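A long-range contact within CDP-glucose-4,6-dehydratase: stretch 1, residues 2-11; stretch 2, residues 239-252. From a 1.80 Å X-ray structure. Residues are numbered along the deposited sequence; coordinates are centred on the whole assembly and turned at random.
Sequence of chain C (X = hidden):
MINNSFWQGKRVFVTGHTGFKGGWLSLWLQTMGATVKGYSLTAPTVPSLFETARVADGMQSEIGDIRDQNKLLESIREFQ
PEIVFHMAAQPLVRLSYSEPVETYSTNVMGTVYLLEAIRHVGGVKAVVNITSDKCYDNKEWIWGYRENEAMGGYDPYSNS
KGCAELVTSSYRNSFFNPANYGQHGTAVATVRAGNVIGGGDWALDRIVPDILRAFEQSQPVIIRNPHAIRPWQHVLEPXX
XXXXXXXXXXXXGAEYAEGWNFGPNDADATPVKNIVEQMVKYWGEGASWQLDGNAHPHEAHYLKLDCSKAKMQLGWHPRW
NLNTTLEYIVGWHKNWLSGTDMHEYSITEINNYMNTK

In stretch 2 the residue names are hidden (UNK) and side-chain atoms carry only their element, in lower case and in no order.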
ATOM      1  N   ILE C   2       0.822 -33.498 -10.812  1.00 63.80           N
ATOM      2  CA  ILE C   2      -0.203 -34.183  -9.975  1.00 65.03           C
ATOM      3  C   ILE C   2       0.085 -35.679  -9.892  1.00 69.54           C
ATOM      4  O   ILE C   2       0.013 -36.398 -10.890  1.00 68.89           O
ATOM      5  CB  ILE C   2      -1.618 -33.948 -10.546  1.00 61.24           C
ATOM      6  CG1 ILE C   2      -1.972 -32.462 -10.421  1.00 58.68           C
ATOM      7  CG2 ILE C   2      -2.635 -34.817  -9.817  1.00 59.34           C
ATOM      8  CD1 ILE C   2      -3.327 -32.096 -10.974  1.00 57.59           C
ATOM      9  N   ASN C   3       0.410 -36.133  -8.684  1.00 70.97           N
ATOM     10  CA  ASN C   3       0.743 -37.529  -8.426  1.00 72.77           C
ATOM     11  C   ASN C   3      -0.486 -38.417  -8.223  1.00 70.20           C
ATOM     12  O   ASN C   3      -1.143 -38.355  -7.182  1.00 75.38           O
ATOM     13  CB  ASN C   3       1.650 -37.613  -7.196  1.00 76.69           C
ATOM     14  CG  ASN C   3       2.192 -39.007  -6.962  1.00 77.72           C
ATOM     15  OD1 ASN C   3       1.432 -39.965  -6.832  1.00 77.73           O
ATOM     16  ND2 ASN C   3       3.513 -39.128  -6.904  1.00 77.49           N
ATOM     17  N   ASN C   4      -0.782 -39.249  -9.219  1.00 68.86           N
ATOM     18  CA  ASN C   4      -1.925 -40.154  -9.160  1.00 61.22           C
ATOM     19  C   ASN C   4      -1.775 -41.133  -8.001  1.00 51.42           C
ATOM     20  O   ASN C   4      -2.744 -41.451  -7.312  1.00 46.95           O
ATOM     21  CB  ASN C   4      -2.048 -40.932 -10.469  1.00 67.01           C
ATOM     22  CG  ASN C   4      -2.124 -40.025 -11.678  1.00 75.08           C
ATOM     23  OD1 ASN C   4      -3.021 -39.188 -11.784  1.00 79.90           O
ATOM     24  ND2 ASN C   4      -1.180 -40.183 -12.600  1.00 80.47           N
ATOM     25  N   SER C   5      -0.551 -41.611  -7.801  1.00 43.53           N
ATOM     26  CA  SER C   5      -0.250 -42.551  -6.730  1.00 40.83           C
ATOM     27  C   SER C   5      -0.719 -42.023  -5.377  1.00 35.27           C
ATOM     28  O   SER C   5      -1.333 -42.753  -4.598  1.00 32.09           O
ATOM     29  CB  SER C   5       1.260 -42.820  -6.684  1.00 42.39           C
ATOM     30  OG  SER C   5       1.609 -43.629  -5.576  1.00 48.01           O
ATOM     31  N   PHE C   6      -0.425 -40.751  -5.113  1.00 30.89           N
ATOM     32  CA  PHE C   6      -0.793 -40.091  -3.859  1.00 28.34           C
ATOM     33  C   PHE C   6      -2.278 -40.190  -3.519  1.00 27.25           C
ATOM     34  O   PHE C   6      -2.643 -40.448  -2.376  1.00 26.37           O
ATOM     35  CB  PHE C   6      -0.406 -38.608  -3.917  1.00 28.73           C
ATOM     36  CG  PHE C   6      -0.923 -37.795  -2.756  1.00 28.84           C
ATOM     37  CD1 PHE C   6      -0.247 -37.782  -1.538  1.00 27.91           C
ATOM     38  CD2 PHE C   6      -2.101 -37.058  -2.877  1.00 28.46           C
ATOM     39  CE1 PHE C   6      -0.735 -37.047  -0.458  1.00 29.40           C
ATOM     40  CE2 PHE C   6      -2.598 -36.320  -1.799  1.00 28.48           C
ATOM     41  CZ  PHE C   6      -1.913 -36.314  -0.589  1.00 28.78           C
ATOM     42  N   TRP C   7      -3.129 -39.975  -4.516  1.00 27.21           N
ATOM     43  CA  TRP C   7      -4.569 -39.998  -4.308  1.00 27.10           C
ATOM     44  C   TRP C   7      -5.191 -41.361  -4.060  1.00 26.40           C
ATOM     45  O   TRP C   7      -6.293 -41.454  -3.514  1.00 24.50           O
ATOM     46  CB  TRP C   7      -5.261 -39.303  -5.479  1.00 25.84           C
ATOM     47  CG  TRP C   7      -4.882 -37.865  -5.530  1.00 27.41           C
ATOM     48  CD1 TRP C   7      -3.888 -37.296  -6.284  1.00 26.17           C
ATOM     49  CD2 TRP C   7      -5.390 -36.826  -4.687  1.00 26.94           C
ATOM     50  NE1 TRP C   7      -3.744 -35.969  -5.951  1.00 27.13           N
ATOM     51  CE2 TRP C   7      -4.655 -35.655  -4.974  1.00 27.29           C
ATOM     52  CE3 TRP C   7      -6.395 -36.775  -3.708  1.00 27.33           C
ATOM     53  CZ2 TRP C   7      -4.892 -34.439  -4.319  1.00 26.03           C
ATOM     54  CZ3 TRP C   7      -6.630 -35.563  -3.054  1.00 27.63           C
ATOM     55  CH2 TRP C   7      -5.880 -34.415  -3.365  1.00 26.11           C
ATOM     56  N   GLN C   8      -4.484 -42.416  -4.441  1.00 28.68           N
ATOM     57  CA  GLN C   8      -4.995 -43.766  -4.251  1.00 31.60           C
ATOM     58  C   GLN C   8      -5.355 -44.034  -2.790  1.00 31.86           C
ATOM     59  O   GLN C   8      -4.502 -43.971  -1.907  1.00 28.94           O
ATOM     60  CB  GLN C   8      -3.959 -44.791  -4.722  1.00 34.61           C
ATOM     61  CG  GLN C   8      -4.479 -46.218  -4.779  1.00 41.93           C
ATOM     62  CD  GLN C   8      -5.618 -46.383  -5.773  1.00 45.55           C
ATOM     63  OE1 GLN C   8      -5.491 -46.026  -6.945  1.00 47.71           O
ATOM     64  NE2 GLN C   8      -6.736 -46.933  -5.308  1.00 47.37           N
ATOM     65  N   GLY C   9      -6.630 -44.322  -2.542  1.00 30.56           N
ATOM     66  CA  GLY C   9      -7.072 -44.618  -1.190  1.00 33.67           C
ATOM     67  C   GLY C   9      -7.285 -43.451  -0.235  1.00 32.99           C
ATOM     68  O   GLY C   9      -7.681 -43.670   0.911  1.00 35.86           O
ATOM     69  N   LYS C  10      -7.019 -42.223  -0.673  1.00 32.27           N
ATOM     70  CA  LYS C  10      -7.215 -41.064   0.200  1.00 27.66           C
ATOM     71  C   LYS C  10      -8.700 -40.800   0.402  1.00 24.22           C
ATOM     72  O   LYS C  10      -9.489 -40.893  -0.540  1.00 25.45           O
ATOM     73  CB  LYS C  10      -6.563 -39.812  -0.400  1.00 26.10           C
ATOM     74  CG  LYS C  10      -5.040 -39.814  -0.401  1.00 25.56           C
ATOM     75  CD  LYS C  10      -4.483 -39.770   1.012  1.00 26.09           C
ATOM     76  CE  LYS C  10      -2.970 -39.639   1.017  1.00 25.44           C
ATOM     77  NZ  LYS C  10      -2.301 -40.789   0.327  1.00 26.94           N
ATOM     78  N   ARG C  11      -9.082 -40.478   1.632  1.00 25.26           N
ATOM     79  CA  ARG C  11     -10.477 -40.192   1.933  1.00 22.89           C
ATOM     80  C   ARG C  11     -10.677 -38.692   1.717  1.00 23.48           C
ATOM     81  O   ARG C  11     -10.193 -37.873   2.495  1.00 24.85           O
ATOM     82  CB  ARG C  11     -10.803 -40.582   3.379  1.00 29.05           C
ATOM     83  CG  ARG C  11     -10.543 -42.053   3.688  1.00 31.31           C
ATOM     84  CD  ARG C  11     -10.913 -42.404   5.119  1.00 34.43           C
ATOM     85  NE  ARG C  11     -12.358 -42.457   5.327  1.00 37.48           N
ATOM     86  CZ  ARG C  11     -13.158 -43.393   4.823  1.00 39.20           C
ATOM     87  NH1 ARG C  11     -12.658 -44.368   4.072  1.00 39.37           N
ATOM     88  NH2 ARG C  11     -14.462 -43.363   5.073  1.00 39.14           N
ATOM     89  N   UNK C 239      -8.475 -26.606 -11.242  1.00 17.43           N
ATOM     90  CA  UNK C 239      -8.612 -27.845 -10.481  1.00 19.14           C
ATOM     91  C   UNK C 239      -7.261 -28.546 -10.331  1.00 18.64           C
ATOM     92  O   UNK C 239      -6.963 -29.112  -9.278  1.00 17.52           O
ATOM     93  c   UNK C 239     -11.995 -29.536 -11.466  1.00 19.73           C
ATOM     94  c   UNK C 239     -11.080 -28.636 -10.649  1.00 21.24           C
ATOM     95  c   UNK C 239      -9.632 -28.777 -11.145  1.00 18.88           C
ATOM     96  c   UNK C 239     -11.527 -27.185 -10.726  1.00 22.47           C
ATOM     97  N   UNK C 240      -6.436 -28.505 -11.374  1.00 18.41           N
ATOM     98  CA  UNK C 240      -5.123 -29.137 -11.281  1.00 19.24           C
ATOM     99  C   UNK C 240      -4.341 -28.423 -10.188  1.00 18.90           C
ATOM    100  O   UNK C 240      -3.588 -29.047  -9.446  1.00 16.69           O
ATOM    101  o   UNK C 240      -4.068 -27.735 -13.005  1.00 21.32           O
ATOM    102  c   UNK C 240      -4.372 -29.067 -12.619  1.00 18.75           C
ATOM    103  N   UNK C 241      -4.540 -27.110 -10.080  1.00 18.23           N
ATOM    104  CA  UNK C 241      -3.855 -26.346  -9.051  1.00 18.57           C
ATOM    105  C   UNK C 241      -4.353 -26.722  -7.666  1.00 18.09           C
ATOM    106  O   UNK C 241      -3.565 -26.836  -6.730  1.00 18.74           O
ATOM    107  N   UNK C 242      -5.665 -26.914  -7.533  1.00 19.31           N
ATOM    108  CA  UNK C 242      -6.264 -27.297  -6.249  1.00 17.86           C
ATOM    109  C   UNK C 242      -5.699 -28.645  -5.789  1.00 20.28           C
ATOM    110  O   UNK C 242      -5.389 -28.831  -4.617  1.00 18.31           O
ATOM    111  c   UNK C 242      -7.787 -27.437  -6.372  1.00 17.98           C
ATOM    112  c   UNK C 242     -10.628 -25.119  -7.442  1.00 16.87           C
ATOM    113  c   UNK C 242      -8.546 -26.188  -6.787  1.00 17.73           C
ATOM    114  o   UNK C 242     -10.655 -22.803  -8.048  1.00 16.62           O
ATOM    115  c   UNK C 242      -8.603 -23.824  -7.374  1.00 17.33           C
ATOM    116  c   UNK C 242      -7.896 -24.964  -6.958  1.00 17.16           C
ATOM    117  c   UNK C 242      -9.961 -23.911  -7.614  1.00 16.04           C
ATOM    118  c   UNK C 242      -9.918 -26.246  -7.034  1.00 17.03           C
ATOM    119  N   UNK C 243      -5.585 -29.585  -6.724  1.00 20.51           N
ATOM    120  CA  UNK C 243      -5.070 -30.920  -6.411  1.00 20.90           C
ATOM    121  C   UNK C 243      -3.606 -30.851  -6.003  1.00 21.55           C
ATOM    122  O   UNK C 243      -3.198 -31.472  -5.022  1.00 21.97           O
ATOM    123  c   UNK C 243      -7.275 -33.161  -6.974  1.00 21.42           C
ATOM    124  c   UNK C 243      -5.238 -31.852  -7.617  1.00 21.61           C
ATOM    125  c   UNK C 243      -6.674 -32.221  -8.013  1.00 22.29           C
ATOM    126  c   UNK C 243      -6.683 -32.863  -9.396  1.00 22.75           C
ATOM    127  N   UNK C 244      -2.816 -30.088  -6.755  1.00 22.99           N
ATOM    128  CA  UNK C 244      -1.398 -29.927  -6.457  1.00 21.34           C
ATOM    129  C   UNK C 244      -1.223 -29.326  -5.069  1.00 19.87           C
ATOM    130  O   UNK C 244      -0.382 -29.772  -4.285  1.00 20.13           O
ATOM    131  c   UNK C 244       1.187 -27.737  -8.407  1.00 29.77           C
ATOM    132  c   UNK C 244       1.542 -30.012  -7.404  1.00 30.54           C
ATOM    133  c   UNK C 244      -0.748 -29.014  -7.502  1.00 23.51           C
ATOM    134  c   UNK C 244       0.738 -28.712  -7.323  1.00 28.10           C
ATOM    135  N   UNK C 245      -2.018 -28.306  -4.765  1.00 19.71           N
ATOM    136  CA  UNK C 245      -1.955 -27.658  -3.462  1.00 19.10           C
ATOM    137  C   UNK C 245      -2.342 -28.627  -2.347  1.00 20.39           C
ATOM    138  O   UNK C 245      -1.698 -28.661  -1.301  1.00 17.33           O
ATOM    139  c   UNK C 245      -3.023 -25.727  -2.075  1.00 20.05           C
ATOM    140  c   UNK C 245      -2.891 -26.444  -3.424  1.00 18.46           C
ATOM    141  c   UNK C 245      -1.675 -25.188  -1.632  1.00 20.42           C
ATOM    142  c   UNK C 245      -4.042 -24.596  -2.201  1.00 19.13           C
ATOM    143  N   UNK C 246      -3.400 -29.403  -2.571  1.00 18.52           N
ATOM    144  CA  UNK C 246      -3.861 -30.361  -1.573  1.00 22.18           C
ATOM    145  C   UNK C 246      -2.746 -31.336  -1.215  1.00 23.91           C
ATOM    146  O   UNK C 246      -2.522 -31.642  -0.043  1.00 21.70           O
ATOM    147  c   UNK C 246      -5.066 -31.128  -2.099  1.00 20.14           C
ATOM    148  N   UNK C 247      -2.055 -31.827  -2.236  1.00 27.66           N
ATOM    149  CA  UNK C 247      -0.978 -32.777  -2.008  1.00 29.84           C
ATOM    150  C   UNK C 247       0.108 -32.149  -1.147  1.00 27.11           C
ATOM    151  O   UNK C 247       0.597 -32.768  -0.204  1.00 27.30           O
ATOM    152  c   UNK C 247      -0.385 -33.245  -3.341  1.00 30.83           C
ATOM    153  c   UNK C 247       0.335 -34.573  -3.225  1.00 35.98           C
ATOM    154  n   UNK C 247       2.189 -35.614  -4.370  1.00 37.44           N
ATOM    155  o   UNK C 247       0.520 -34.743  -5.604  1.00 38.63           O
ATOM    156  c   UNK C 247       1.028 -34.981  -4.504  1.00 38.04           C
ATOM    157  N   UNK C 248       0.475 -30.910  -1.460  1.00 28.55           N
ATOM    158  CA  UNK C 248       1.508 -30.224  -0.701  1.00 27.41           C
ATOM    159  C   UNK C 248       1.080 -29.930   0.731  1.00 26.82           C
ATOM    160  O   UNK C 248       1.880 -30.059   1.652  1.00 26.02           O
ATOM    161  c   UNK C 248       1.930 -28.935  -1.410  1.00 33.16           C
ATOM    162  c   UNK C 248       4.514 -28.182  -4.166  1.00 48.44           C
ATOM    163  c   UNK C 248       3.432 -27.902  -3.133  1.00 45.33           C
ATOM    164  n   UNK C 248       3.993 -28.925  -5.345  1.00 48.73           N
ATOM    165  c   UNK C 248       2.825 -29.187  -2.611  1.00 40.38           C
ATOM    166  N   UNK C 249      -0.175 -29.531   0.919  1.00 22.95           N
ATOM    167  CA  UNK C 249      -0.684 -29.261   2.261  1.00 22.94           C
ATOM    168  C   UNK C 249      -0.617 -30.550   3.080  1.00 22.95           C
ATOM    169  O   UNK C 249      -0.283 -30.534   4.265  1.00 21.19           O
ATOM    170  c   UNK C 249      -2.138 -28.783   2.195  1.00 21.45           C
ATOM    171  c   UNK C 249      -2.387 -27.363   1.676  1.00 21.20           C
ATOM    172  c   UNK C 249      -1.940 -26.352   2.714  1.00 19.25           C
ATOM    173  c   UNK C 249      -3.864 -27.195   1.334  1.00 20.56           C
ATOM    174  N   UNK C 250      -0.939 -31.662   2.431  1.00 22.96           N
ATOM    175  CA  UNK C 250      -0.941 -32.963   3.088  1.00 25.46           C
ATOM    176  C   UNK C 250       0.463 -33.411   3.482  1.00 25.33           C
ATOM    177  O   UNK C 250       0.729 -33.705   4.650  1.00 24.48           O
ATOM    178  c   UNK C 250      -2.224 -37.856   4.010  1.00 29.61           C
ATOM    179  c   UNK C 250      -3.068 -35.751   3.216  1.00 27.31           C
ATOM    180  o   UNK C 250      -2.438 -39.081   4.605  1.00 31.56           O
ATOM    181  c   UNK C 250      -1.795 -35.363   2.805  1.00 27.50           C
ATOM    182  c   UNK C 250      -0.947 -37.495   3.613  1.00 28.54           C
ATOM    183  c   UNK C 250      -0.738 -36.253   3.010  1.00 29.07           C
ATOM    184  c   UNK C 250      -3.290 -36.989   3.813  1.00 27.58           C
ATOM    185  c   UNK C 250      -1.564 -34.010   2.159  1.00 24.45           C
ATOM    186  N   UNK C 251       1.358 -33.442   2.500  1.00 27.96           N
ATOM    187  CA  UNK C 251       2.727 -33.893   2.720  1.00 32.20           C
ATOM    188  C   UNK C 251       3.673 -32.903   3.385  1.00 32.63           C
ATOM    189  O   UNK C 251       4.428 -33.283   4.273  1.00 31.18           O
ATOM    190  c   UNK C 251       3.367 -34.344   1.399  1.00 30.86           C
ATOM    191  o   UNK C 251       3.553 -33.205   0.553  1.00 33.78           O
ATOM    192  c   UNK C 251       2.473 -35.353   0.692  1.00 30.98           C
ATOM    193  N   UNK C 252       3.642 -31.641   2.965  1.00 35.78           N
ATOM    194  CA  UNK C 252       4.542 -30.647   3.541  1.00 40.14           C
ATOM    195  C   UNK C 252       3.979 -29.893   4.738  1.00 37.10           C
ATOM    196  O   UNK C 252       4.720 -29.558   5.660  1.00 36.79           O
ATOM    197  o   UNK C 252       6.423 -31.397   1.666  1.00 59.72           O
ATOM    198  c   UNK C 252       5.829 -30.337   1.382  1.00 55.78           C
ATOM    199  c   UNK C 252       5.007 -29.662   2.465  1.00 47.67           C
ATOM    200  o   UNK C 252       5.896 -29.805   0.253  1.00 60.89           O
TER
HETATM  201  O   HOH W   1      -1.679 -33.949  -6.470  1.00 39.65           O

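Position 239 lies in a helix that begins earlier in the chain and has four carbons forked at the second; they touch nothing on stretch 1 and lie buried. This is Leu239. At 240 one carbon carries one oxygen, and the carbon CB lies 3.6 Å from Ile2 CD1: Ser240, small enough to let the isoleucine tip also approach its backbone, with Ile2 CD1 3.4 Å from Ser240 O. Position 241 has no side-chain atoms and is Gly241; a CB here would point away and meet nothing of stretch 1 within 5.5 Å, so the contact does not explain the glycine. Position 242 has one carbon, then a six-carbon ring bearing an oxygen, not in contact with stretch 1: Tyr242, its hydroxyl bonded elsewhere in the structure.

At 243 there are four carbons forked at the second; the CA-to-CB bond points toward stretch 1. One branch lies over a face of the Trp7 ring and another methyl meets Ile2. This is Leu243: its CD2 is 4.2 Å from the centroid of the six-membered ring of Trp7, and its CD1 is 3.8 Å from Ile2 CD1, so the fork serves two apolar neighbours. Position 244 has the same forked four carbons, set sideways and only grazing stretch 1: Leu244. Another such fork at 245 points away, into the buried side: Leu245.

Position 246 has a single carbon, CB, 3.6 Å from Trp7 CH2 at the indole edge. This is Ala246, whose short side chain suits so close an approach by the ring. At 247 there are three carbons in a row, the third carrying one oxygen and one nitrogen, the chain crossing a face of Phe6: Gln247. Its CG sits 3.4 Å from the Phe6 ring centroid, a CH-pi contact, while its OE1 accepts a weak hydrogen bond from Asn3 N at 3.4 Å. An aliphatic stem and a polar end thus do different work.

Position 248, four carbons in a row ending in nitrogen, points away: Lys248. Position 249, a buried fork of four carbons, is out of reach: Leu249. At 250, one carbon leads to a six-carbon ring with an oxygen, its face met by the edge of Phe6 (planes at 82°) and by Lys10 CE, 4.0 Å from the ring centroid: Tyr250, whose broad aromatic face can receive both. At 251, one carbon bears an oxygen and a carbon: Thr251, its CG2 3.8 Å from Phe6 CE1, a methyl offering that ring an apolar surface. Position 252, two carbons ending in two oxygens, is exposed: Asp252.

The contact is chiefly apolar packing of Ile2, Phe6, Trp7 and Lys10 on one helix. A water adds a polar link, accepting from Trp7 NE1 (2.9 Å) and donating to Gln247 OE1 (2.5 Å).

Stretch 2, residues 239-252: LSGYLLLAQKLYTD
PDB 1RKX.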